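Side-chain contacts in stage III sporulation protein AH (PDB 3TUF), which forms with SpoIIQ an intercellular channel between mother cell and forespore, taking part in engulfment and in the signalling that activates sigma-G during sporulation: residues E101-I106 / Y121-A126; I158-K163 / T173-L178. All blocks are in the same frame, centred on the assembly; numbering follows the deposited sequence.

Interaction 1 (E101-I106 / Y121-A126)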
loop_
_atom_site.group_PDB
_atom_site.type_symbol
_atom_site.label_atom_id
_atom_site.label_comp_id
_atom_site.label_asym_id
_atom_site.label_seq_id
_atom_site.Cartn_x
_atom_site.Cartn_y
_atom_site.Cartn_z
ATOM N N GLU B 101 -4.761 3.547 -13.233
ATOM C CA GLU B 101 -4.487 3.842 -14.615
ATOM C C GLU B 101 -5.699 4.474 -15.354
ATOM O O GLU B 101 -5.547 5.394 -16.186
ATOM C CB GLU B 101 -4.057 2.571 -15.297
ATOM C CG GLU B 101 -4.836 2.358 -16.559
ATOM C CD GLU B 101 -4.119 1.522 -17.560
ATOM O OE1 GLU B 101 -3.197 0.773 -17.152
ATOM O OE2 GLU B 101 -4.484 1.624 -18.755
ATOM N N GLU B 102 -6.891 3.974 -15.044
ATOM C CA GLU B 102 -8.077 4.473 -15.681
ATOM C C GLU B 102 -8.459 5.832 -15.150
ATOM O O GLU B 102 -8.722 6.764 -15.939
ATOM C CB GLU B 102 -9.198 3.484 -15.530
ATOM C CG GLU B 102 -9.257 2.536 -16.712
ATOM C CD GLU B 102 -9.695 1.121 -16.343
ATOM O OE1 GLU B 102 -10.524 0.955 -15.412
ATOM O OE2 GLU B 102 -9.204 0.167 -17.000
ATOM N N LEU B 103 -8.478 5.964 -13.826
ATOM C CA LEU B 103 -8.644 7.286 -13.234
ATOM C C LEU B 103 -7.649 8.274 -13.872
ATOM O O LEU B 103 -8.029 9.318 -14.432
ATOM C CB LEU B 103 -8.490 7.245 -11.705
ATOM C CG LEU B 103 -9.673 6.762 -10.808
ATOM C CD1 LEU B 103 -11.028 6.727 -11.554
ATOM C CD2 LEU B 103 -9.382 5.423 -10.109
ATOM N N ASN B 104 -6.374 7.925 -13.850
ATOM C CA ASN B 104 -5.412 8.836 -14.410
ATOM C C ASN B 104 -5.711 9.148 -15.870
ATOM O O ASN B 104 -5.462 10.264 -16.345
ATOM C CB ASN B 104 -4.021 8.259 -14.294
ATOM C CG ASN B 104 -2.936 9.284 -14.597
ATOM O OD1 ASN B 104 -3.169 10.502 -14.711
ATOM N ND2 ASN B 104 -1.733 8.788 -14.719
ATOM N N ALA B 105 -6.242 8.155 -16.577
ATOM C CA ALA B 105 -6.454 8.296 -17.989
ATOM C C ALA B 105 -7.539 9.343 -18.293
ATOM O O ALA B 105 -7.375 10.180 -19.186
ATOM C CB ALA B 105 -6.801 6.945 -18.593
ATOM N N ILE B 106 -8.636 9.279 -17.540
ATOM C CA ILE B 106 -9.749 10.235 -17.607
ATOM C C ILE B 106 -9.292 11.654 -17.268
ATOM O O ILE B 106 -9.509 12.614 -18.034
ATOM C CB ILE B 106 -10.856 9.804 -16.621
ATOM C CG1 ILE B 106 -11.562 8.558 -17.163
ATOM C CG2 ILE B 106 -11.878 10.890 -16.407
ATOM C CD1 ILE B 106 -11.848 7.527 -16.108
ATOM N N TYR B 121 -10.630 12.478 -10.356
ATOM C CA TYR B 121 -9.614 12.920 -9.395
ATOM C C TYR B 121 -9.937 12.578 -7.915
ATOM O O TYR B 121 -9.061 12.111 -7.165
ATOM C CB TYR B 121 -9.301 14.400 -9.575
ATOM C CG TYR B 121 -8.217 14.867 -8.661
ATOM C CD1 TYR B 121 -6.893 14.621 -8.957
ATOM C CD2 TYR B 121 -8.522 15.530 -7.477
ATOM C CE1 TYR B 121 -5.881 15.047 -8.097
ATOM C CE2 TYR B 121 -7.530 15.955 -6.612
ATOM C CZ TYR B 121 -6.216 15.715 -6.922
ATOM O OH TYR B 121 -5.231 16.135 -6.067
ATOM N N ASP B 122 -11.187 12.791 -7.506
ATOM C CA ASP B 122 -11.611 12.408 -6.161
ATOM C C ASP B 122 -11.543 10.923 -5.881
ATOM O O ASP B 122 -11.116 10.520 -4.790
ATOM C CB ASP B 122 -13.014 12.892 -5.901
ATOM C CG ASP B 122 -13.093 14.376 -5.887
ATOM O OD1 ASP B 122 -12.081 15.022 -6.246
ATOM O OD2 ASP B 122 -14.158 14.900 -5.516
ATOM N N LYS B 123 -11.977 10.115 -6.851
ATOM C CA LYS B 123 -11.897 8.657 -6.734
ATOM C C LYS B 123 -10.416 8.262 -6.562
ATOM O O LYS B 123 -10.071 7.371 -5.760
ATOM C CB LYS B 123 -12.525 7.974 -7.955
ATOM C CG LYS B 123 -14.051 7.819 -7.907
ATOM C CD LYS B 123 -14.670 7.163 -9.201
ATOM C CE LYS B 123 -16.179 7.467 -9.398
ATOM N NZ LYS B 123 -16.589 7.068 -10.768
ATOM N N MET B 124 -9.540 8.968 -7.282
ATOM C CA MET B 124 -8.115 8.703 -7.234
ATOM C C MET B 124 -7.565 8.996 -5.823
ATOM O O MET B 124 -6.978 8.095 -5.135
ATOM C CB MET B 124 -7.423 9.571 -8.281
ATOM C CG MET B 124 -6.102 9.050 -8.809
ATOM S SD MET B 124 -5.395 10.190 -10.026
ATOM C CE MET B 124 -6.745 10.353 -11.178
ATOM N N THR B 125 -7.757 10.229 -5.361
ATOM C CA THR B 125 -7.230 10.527 -4.042
ATOM C C THR B 125 -7.861 9.651 -2.910
ATOM O O THR B 125 -7.140 9.282 -1.933
ATOM C CB THR B 125 -7.177 12.047 -3.728
ATOM O OG1 THR B 125 -8.454 12.628 -3.934
ATOM C CG2 THR B 125 -6.206 12.762 -4.664
ATOM N N ALA B 126 -9.149 9.271 -3.043
ATOM C CA ALA B 126 -9.782 8.426 -2.027
ATOM C C ALA B 126 -9.171 7.052 -2.016
ATOM O O ALA B 126 -8.994 6.424 -0.950
ATOM C CB ALA B 126 -11.281 8.293 -2.268
#
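M124 lays its terminal methyl against the base of L103, and this is the main meeting point of segments 101-106 and 121-126. The methionine chain leaves with CG anti to the backbone N (chi1 -154°), runs extended through chi2, and then bends at chi3 (-54°). The bend brings CE onto the backbone of the facing helix, 3.5 Å from L103 C, and it also touches L103 CB and N104 N. An unbranched, flexible side chain suits this place, because it can turn its end to lie against a helix surface where the CA atoms of L103 and M124 are 6.2 Å apart.

L103 answers from its own helix. Its CG stands beside the backbone N, and the branch CD1 reaches K123, where L103 CD1 and K123 CB are 4.1 Å apart. The two side chains cross at about a right angle, and the closest touch is at the foot of the lysine, its CB. The extended chain then leads away from the helix pair, an apt use of lysine at an exposed edge: aliphatic near the leucine, charged at the far end.

No hydrogen bond joins the two segments. The polar end of N104 is used elsewhere, its OD1 accepting a bond from Y121 OH of the second subunit; Y121 here makes the reciprocal bond to N104 of that copy. M124 also packs on Y121 of the second subunit, so its surroundings belong partly to the dimer interface.

The short helical segments run roughly antiparallel, with 147° between their directions and axes 9.2 Å apart at closest approach. Apolar contacts at this spacing near the connecting turn are characteristic of an antiparallel helical hairpin, here made by helices 84-107 and 114-143 and paired with its copy in the second subunit.

Interaction 2 (I158-K163 / T173-L178)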
loop_
_atom_site.group_PDB
_atom_site.type_symbol
_atom_site.label_atom_id
_atom_site.label_comp_id
_atom_site.label_asym_id
_atom_site.label_seq_id
_atom_site.Cartn_x
_atom_site.Cartn_y
_atom_site.Cartn_z
ATOM N N ILE B 158 -15.942 -2.933 5.142
ATOM C CA ILE B 158 -14.512 -3.161 5.296
ATOM C C ILE B 158 -14.285 -4.636 5.672
ATOM O O ILE B 158 -14.773 -5.111 6.708
ATOM C CB ILE B 158 -13.954 -2.343 6.473
ATOM C CG1 ILE B 158 -14.404 -0.865 6.457
ATOM C CG2 ILE B 158 -12.487 -2.488 6.552
ATOM C CD1 ILE B 158 -14.279 -0.100 5.104
ATOM N N ASN B 159 -13.521 -5.361 4.880
ATOM C CA ASN B 159 -13.281 -6.769 5.163
ATOM C C ASN B 159 -11.932 -6.960 5.680
ATOM O O ASN B 159 -10.967 -6.407 5.108
ATOM C CB ASN B 159 -13.421 -7.612 3.905
ATOM C CG ASN B 159 -14.825 -7.828 3.591
ATOM O OD1 ASN B 159 -15.409 -7.128 2.719
ATOM N ND2 ASN B 159 -15.458 -8.736 4.362
ATOM N N ILE B 160 -11.836 -7.744 6.742
ATOM C CA ILE B 160 -10.574 -7.865 7.415
ATOM C C ILE B 160 -10.469 -9.296 7.710
ATOM O O ILE B 160 -11.382 -9.896 8.315
ATOM C CB ILE B 160 -10.615 -7.191 8.763
ATOM C CG1 ILE B 160 -10.896 -5.690 8.582
ATOM C CG2 ILE B 160 -9.303 -7.526 9.651
ATOM C CD1 ILE B 160 -11.039 -4.977 9.938
ATOM N N THR B 161 -9.351 -9.871 7.293
ATOM C CA THR B 161 -9.169 -11.289 7.520
ATOM C C THR B 161 -7.882 -11.430 8.261
ATOM O O THR B 161 -6.854 -10.784 7.920
ATOM C CB THR B 161 -9.180 -12.117 6.206
ATOM O OG1 THR B 161 -10.225 -11.617 5.358
ATOM C CG2 THR B 161 -9.405 -13.633 6.506
ATOM N N VAL B 162 -7.952 -12.253 9.295
ATOM C CA VAL B 162 -6.872 -12.375 10.232
ATOM C C VAL B 162 -6.541 -13.873 10.318
ATOM O O VAL B 162 -7.443 -14.727 10.345
ATOM C CB VAL B 162 -7.314 -11.678 11.545
ATOM C CG1 VAL B 162 -6.804 -12.373 12.776
ATOM C CG2 VAL B 162 -6.897 -10.210 11.493
ATOM N N LYS B 163 -5.253 -14.204 10.254
ATOM C CA LYS B 163 -4.798 -15.572 10.513
ATOM C C LYS B 163 -4.958 -15.842 11.991
ATOM O O LYS B 163 -4.462 -15.055 12.789
ATOM C CB LYS B 163 -3.327 -15.711 10.140
ATOM C CG LYS B 163 -3.076 -16.287 8.731
ATOM C CD LYS B 163 -3.304 -17.801 8.662
ATOM C CE LYS B 163 -2.647 -18.431 7.420
ATOM N NZ LYS B 163 -1.197 -18.665 7.666
ATOM N N THR B 173 -13.618 -7.708 18.653
ATOM C CA THR B 173 -13.944 -6.356 19.052
ATOM C C THR B 173 -12.614 -5.543 19.249
ATOM O O THR B 173 -12.500 -4.320 18.905
ATOM C CB THR B 173 -14.896 -6.433 20.221
ATOM O OG1 THR B 173 -15.649 -5.216 20.295
ATOM C CG2 THR B 173 -14.145 -6.714 21.511
ATOM N N ALA B 174 -11.582 -6.212 19.738
ATOM C CA ALA B 174 -10.279 -5.528 19.826
ATOM C C ALA B 174 -9.754 -5.175 18.406
ATOM O O ALA B 174 -9.174 -4.100 18.203
ATOM C CB ALA B 174 -9.282 -6.358 20.613
ATOM N N ILE B 175 -10.003 -6.030 17.420
ATOM C CA ILE B 175 -9.666 -5.643 16.054
ATOM C C ILE B 175 -10.521 -4.495 15.537
ATOM O O ILE B 175 -10.019 -3.521 15.005
ATOM C CB ILE B 175 -9.741 -6.819 15.158
ATOM C CG1 ILE B 175 -8.570 -7.755 15.531
ATOM C CG2 ILE B 175 -9.788 -6.376 13.617
ATOM C CD1 ILE B 175 -8.546 -9.029 14.683
ATOM N N ILE B 176 -11.829 -4.575 15.724
ATOM C CA ILE B 176 -12.716 -3.504 15.249
ATOM C C ILE B 176 -12.381 -2.195 15.936
ATOM O O ILE B 176 -12.573 -1.109 15.383
ATOM C CB ILE B 176 -14.217 -3.860 15.417
ATOM C CG1 ILE B 176 -14.594 -4.962 14.460
ATOM C CG2 ILE B 176 -15.108 -2.627 15.148
ATOM C CD1 ILE B 176 -15.970 -5.606 14.857
ATOM N N ASP B 177 -11.837 -2.291 17.143
ATOM C CA ASP B 177 -11.413 -1.024 17.824
ATOM C C ASP B 177 -10.317 -0.242 17.071
ATOM O O ASP B 177 -10.325 1.012 17.099
ATOM C CB ASP B 177 -11.120 -1.246 19.308
ATOM C CG ASP B 177 -12.399 -1.565 20.093
ATOM O OD1 ASP B 177 -13.537 -1.271 19.538
ATOM O OD2 ASP B 177 -12.259 -2.114 21.230
ATOM N N LEU B 178 -9.450 -0.975 16.330
ATOM C CA LEU B 178 -8.394 -0.321 15.492
ATOM C C LEU B 178 -8.944 0.537 14.330
ATOM O O LEU B 178 -8.230 1.394 13.793
ATOM C CB LEU B 178 -7.356 -1.307 15.035
ATOM C CG LEU B 178 -6.903 -2.202 16.176
ATOM C CD1 LEU B 178 -6.080 -3.391 15.598
ATOM C CD2 LEU B 178 -6.121 -1.444 17.222
#
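Within segment 158-163, I160 is the first to touch segment 173-178, and it does so with two of its branches. Its methyls CD1 and CG2 both meet the CG2 methyl of I175; I160 CD1 is 4.1 Å from I175 CG2, and the two side chains slide past each other in opposite directions. The CD1 arm gives the isoleucine reach and the CB branch a second methyl, so that I160 and I175 meet across a CA separation of 9.0 Å.

T161 follows with its side chain kept clear of this helix, while its backbone bonds to L150 of the neighbouring strand 149-152. With V162 the chain returns to the helix side. V162 CG2 and I175 CD1 come tip to tip at 3.8 Å, a reach made possible by the straight chi2 of I175 (179°), which carries CD1 out towards the valine. I175 thus spans both strand residues, giving CG2 to one and CD1 to the other, and all three side chains are buried. I141 of helix 114-143 and Y146 pack on both V162 and I175, adding to this apolar cluster.

Elsewhere in segment 173-178 the partner changes: D177 forms a salt bridge with K67 of Stage II sporulation protein Q, and I176 packs on L80 of that chain. Strand 157-163, helix 169-177 and the adjoining parallel strand 188-194 form a beta-alpha-beta crossover, with its helix packed on the sheet. The succession of helix, two strands, helix and strand is consistent with the ring-building motif of secretion-system relatives.

Interaction 2 belongs to the core of the small alpha/beta part, where every touching residue is buried; interaction 1 is only partly buried, with an exposed lysine at its edge. Both are apolar and have no hydrogen bond across them, but interaction 1 joins helix to helix through a flexible methionine, interaction 2 sheet to helix through beta-branched residues. Helix 114-143 connects them: it supplies 121-126 to one, while its later residue I141 packs against the other. Their centres lie 28 Å apart, on opposite sides of the chain's centre. Each adjoins a different partner, the second SpoIIIAH subunit at interaction 1 and SpoIIQ at interaction 2.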